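Local coordinates for protein GH26A (Muricauda sp. MAR_2010_75, PDB 6Q75) that is a glycoside hydrolase of family 26 that probably cleaves glycosidic bonds in a polysaccharide, perhaps mannan, the substrate of many family members, at residues 53-58 with 80-85. Numbering follows the deposited sequence.
Sequences YNENPS and YWNGKD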
ATOM      1  N   TYR A  53     -11.302   6.285  -2.896  1.00 17.58           N
ATOM      2  CA  TYR A  53     -11.756   6.303  -1.511  1.00 19.90           C
ATOM      3  C   TYR A  53     -12.808   5.227  -1.279  1.00 20.40           C
ATOM      4  O   TYR A  53     -13.607   4.907  -2.169  1.00 21.71           O
ATOM      5  CB  TYR A  53     -12.346   7.666  -1.163  1.00 19.61           C
ATOM      6  CG  TYR A  53     -11.435   8.824  -1.489  1.00 20.75           C
ATOM      7  CD1 TYR A  53     -10.249   9.017  -0.782  1.00 20.96           C
ATOM      8  CD2 TYR A  53     -11.771   9.748  -2.482  1.00 25.55           C
ATOM      9  CE1 TYR A  53      -9.416  10.098  -1.072  1.00 22.14           C
ATOM     10  CE2 TYR A  53     -10.965  10.828  -2.754  1.00 22.19           C
ATOM     11  CZ  TYR A  53      -9.783  10.994  -2.051  1.00 22.82           C
ATOM     12  OH  TYR A  53      -8.941  12.057  -2.338  1.00 22.09           O
ATOM     13  N   ASN A  54     -12.825   4.674  -0.056  1.00 20.32           N
ATOM     14  CA  ASN A  54     -13.696   3.523   0.156  1.00 20.54           C
ATOM     15  C   ASN A  54     -15.181   3.879   0.162  1.00 23.23           C
ATOM     16  O   ASN A  54     -16.006   2.962   0.095  1.00 25.35           O
ATOM     17  CB  ASN A  54     -13.334   2.768   1.447  1.00 20.60           C
ATOM     18  CG  ASN A  54     -13.660   3.552   2.738  1.00 21.94           C
ATOM     19  OD1 ASN A  54     -14.754   4.101   2.931  1.00 22.95           O
ATOM     20  ND2 ASN A  54     -12.699   3.566   3.639  1.00 21.57           N
ATOM     21  N   GLU A  55     -15.545   5.164   0.250  1.00 23.14           N
ATOM     22  CA  GLU A  55     -16.958   5.542   0.132  1.00 27.24           C
ATOM     23  C   GLU A  55     -17.544   5.116  -1.210  1.00 27.83           C
ATOM     24  O   GLU A  55     -18.726   4.753  -1.301  1.00 27.93           O
ATOM     25  CB  GLU A  55     -17.111   7.053   0.307  1.00 29.91           C
ATOM     26  CG  GLU A  55     -16.971   7.524   1.751  1.00 31.60           C
ATOM     27  CD  GLU A  55     -15.571   8.021   2.086  1.00 32.38           C
ATOM     28  OE1 GLU A  55     -14.585   7.511   1.497  1.00 29.51           O
ATOM     29  OE2 GLU A  55     -15.463   8.929   2.954  1.00 34.18           O
ATOM     30  N   ASN A  56     -16.751   5.212  -2.268  1.00 25.05           N
ATOM     31  CA  ASN A  56     -17.132   4.751  -3.605  1.00 24.77           C
ATOM     32  C   ASN A  56     -15.902   4.062  -4.169  1.00 22.02           C
ATOM     33  O   ASN A  56     -15.082   4.674  -4.875  1.00 23.35           O
ATOM     34  CB  ASN A  56     -17.591   5.919  -4.483  1.00 25.68           C
ATOM     35  CG  ASN A  56     -18.743   6.672  -3.880  1.00 29.74           C
ATOM     36  OD1 ASN A  56     -18.551   7.666  -3.170  1.00 32.81           O
ATOM     37  ND2 ASN A  56     -19.951   6.209  -4.150  1.00 27.99           N
ATOM     38  N   PRO A  57     -15.711   2.784  -3.834  1.00 21.68           N
ATOM     39  CA  PRO A  57     -14.380   2.164  -3.918  1.00 23.40           C
ATOM     40  C   PRO A  57     -13.897   1.858  -5.323  1.00 24.97           C
ATOM     41  O   PRO A  57     -12.768   1.383  -5.466  1.00 24.45           O
ATOM     42  CB  PRO A  57     -14.544   0.868  -3.102  1.00 24.65           C
ATOM     43  CG  PRO A  57     -16.024   0.615  -3.075  1.00 24.75           C
ATOM     44  CD  PRO A  57     -16.693   1.947  -3.117  1.00 24.15           C
ATOM     45  N   SER A  58     -14.692   2.127  -6.362  1.00 24.60           N
ATOM     46  CA  SER A  58     -14.224   2.006  -7.734  1.00 24.13           C
ATOM     47  C   SER A  58     -14.402   3.299  -8.531  1.00 24.15           C
ATOM     48  O   SER A  58     -14.157   3.307  -9.744  1.00 24.83           O
ATOM     49  CB  SER A  58     -14.942   0.846  -8.422  1.00 26.69           C
ATOM     50  OG  SER A  58     -14.472  -0.399  -7.927  1.00 29.50           O
ATOM     51  N   TYR A  80      -9.713   2.909   5.870  1.00 19.10           N
ATOM     52  CA  TYR A  80      -9.945   4.081   6.708  1.00 19.70           C
ATOM     53  C   TYR A  80     -11.395   4.201   7.173  1.00 23.09           C
ATOM     54  O   TYR A  80     -12.310   4.414   6.370  1.00 24.21           O
ATOM     55  CB  TYR A  80      -9.542   5.338   5.933  1.00 19.17           C
ATOM     56  CG  TYR A  80      -9.551   6.627   6.724  1.00 19.99           C
ATOM     57  CD1 TYR A  80      -9.567   6.633   8.124  1.00 21.96           C
ATOM     58  CD2 TYR A  80      -9.500   7.850   6.068  1.00 21.90           C
ATOM     59  CE1 TYR A  80      -9.566   7.852   8.832  1.00 22.73           C
ATOM     60  CE2 TYR A  80      -9.504   9.044   6.763  1.00 22.57           C
ATOM     61  CZ  TYR A  80      -9.527   9.046   8.137  1.00 23.79           C
ATOM     62  OH  TYR A  80      -9.528  10.267   8.809  1.00 26.53           O
ATOM     63  N   TRP A  81     -11.612   4.068   8.475  1.00 23.51           N
ATOM     64  CA  TRP A  81     -12.942   4.232   9.048  1.00 24.32           C
ATOM     65  C   TRP A  81     -13.083   5.704   9.421  1.00 24.69           C
ATOM     66  O   TRP A  81     -12.835   6.123  10.551  1.00 24.27           O
ATOM     67  CB  TRP A  81     -13.107   3.310  10.250  1.00 23.80           C
ATOM     68  CG  TRP A  81     -14.439   3.254  10.829  1.00 25.17           C
ATOM     69  CD1 TRP A  81     -15.456   4.172  10.722  1.00 27.99           C
ATOM     70  CD2 TRP A  81     -14.916   2.219  11.681  1.00 27.71           C
ATOM     71  NE1 TRP A  81     -16.549   3.748  11.461  1.00 28.40           N
ATOM     72  CE2 TRP A  81     -16.234   2.556  12.058  1.00 29.26           C
ATOM     73  CE3 TRP A  81     -14.355   1.036  12.159  1.00 28.80           C
ATOM     74  CZ2 TRP A  81     -17.001   1.742  12.901  1.00 28.91           C
ATOM     75  CZ3 TRP A  81     -15.122   0.226  13.006  1.00 31.31           C
ATOM     76  CH2 TRP A  81     -16.428   0.588  13.354  1.00 31.26           C
ATOM     77  N   ASN A  82     -13.456   6.511   8.428  1.00 23.64           N
ATOM     78  CA  ASN A  82     -13.580   7.945   8.650  1.00 23.70           C
ATOM     79  C   ASN A  82     -15.018   8.410   8.784  1.00 27.34           C
ATOM     80  O   ASN A  82     -15.235   9.556   9.178  1.00 28.08           O
ATOM     81  CB  ASN A  82     -12.918   8.724   7.499  1.00 23.83           C
ATOM     82  CG  ASN A  82     -13.577   8.444   6.166  1.00 25.12           C
ATOM     83  OD1 ASN A  82     -13.736   7.290   5.761  1.00 26.59           O
ATOM     84  ND2 ASN A  82     -13.933   9.498   5.458  1.00 26.42           N
ATOM     85  N   GLY A  83     -15.994   7.563   8.456  1.00 28.86           N
ATOM     86  CA  GLY A  83     -17.393   7.902   8.549  1.00 29.08           C
ATOM     87  C   GLY A  83     -18.093   7.102   9.629  1.00 32.93           C
ATOM     88  O   GLY A  83     -17.466   6.425  10.448  1.00 33.22           O
ATOM     89  N   LYS A  84     -19.427   7.201   9.629  1.00 34.65           N
ATOM     90  CA  LYS A  84     -20.201   6.556  10.689  1.00 36.07           C
ATOM     91  C   LYS A  84     -19.949   5.054  10.721  1.00 37.22           C
ATOM     92  O   LYS A  84     -19.673   4.482  11.782  1.00 37.01           O
ATOM     93  CB  LYS A  84     -21.692   6.850  10.514  1.00 37.15           C
ATOM     94  CG  LYS A  84     -22.588   6.097  11.505  1.00 38.71           C
ATOM     95  CD  LYS A  84     -24.074   6.352  11.250  1.00 42.08           C
ATOM     96  N   ASP A  85     -20.015   4.404   9.565  1.00 36.31           N
ATOM     97  CA  ASP A  85     -20.040   2.949   9.483  1.00 39.50           C
ATOM     98  C   ASP A  85     -18.666   2.364   9.157  1.00 35.81           C
ATOM     99  O   ASP A  85     -17.861   2.973   8.446  1.00 33.56           O
ATOM    100  CB  ASP A  85     -21.054   2.493   8.431  1.00 44.97           C
ATOM    101  CG  ASP A  85     -22.474   2.917   8.767  1.00 53.15           C
ATOM    102  OD1 ASP A  85     -22.952   2.573   9.868  1.00 55.99           O
ATOM    103  OD2 ASP A  85     -23.113   3.586   7.924  1.00 55.86           O
TER
HETATM  104  O   HOH W   1     -15.829   5.710   4.883  1.00 30.60           O
HETATM  105  O   HOH W   2     -12.328   7.302   3.254  1.00 22.58           O
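Both Asn54 and Asn82 carry their CG between the backbone N and the carbonyl carbon (chi1 69° and 62°), and from these rotamers each amide reaches toward the other loop. Asn54 sends ND2 to the backbone carbonyl of Tyr80, an N-H···O bond of 2.9 Å from ND2 to Tyr80 O; the oxygen lies almost in the amide plane, while the donor sits somewhat off the carbonyl plane. The same ND2 also donates to Asp78 O, so one buried amide group grips two carbonyls just past strand 74-78 and at its end. Glu55 bends at chi2 (97°), which carries its carboxylate across to Asn82. There ND2 of Asn82 meets OE2 of Glu55 at 3.0 Å, nearly straight, on the syn side but tilted out of the carboxylate plane, with the two flat groups turned steeply against each other.

These are neighbouring loops that follow parallel strands 46-51 and 74-78, at the C-terminal end of the (beta/alpha)8 barrel expected of family 26, the end where the active-site cleft of such enzymes lies. A glycerol, probably from the crystallisation liquor, sits near the Tyr80 side chain and may mark a pocket.

Two waters fill in between the side chains, and both donate to OD1 of Asn82: one bridges to OD1 of Asn54 (2.7 Å from the water), the other to OE1 of Glu55. Shortening Asn82 to an alanine keeps CB over the Tyr80 ring, yet is likely to leave Glu55 OE2 without its amide donor and both waters without their shared acceptor. On its own loop, Asn82 lays that CB over the centre of the ring, 3.4 Å above the plane, and the ring is tied at OH to Phe120 O.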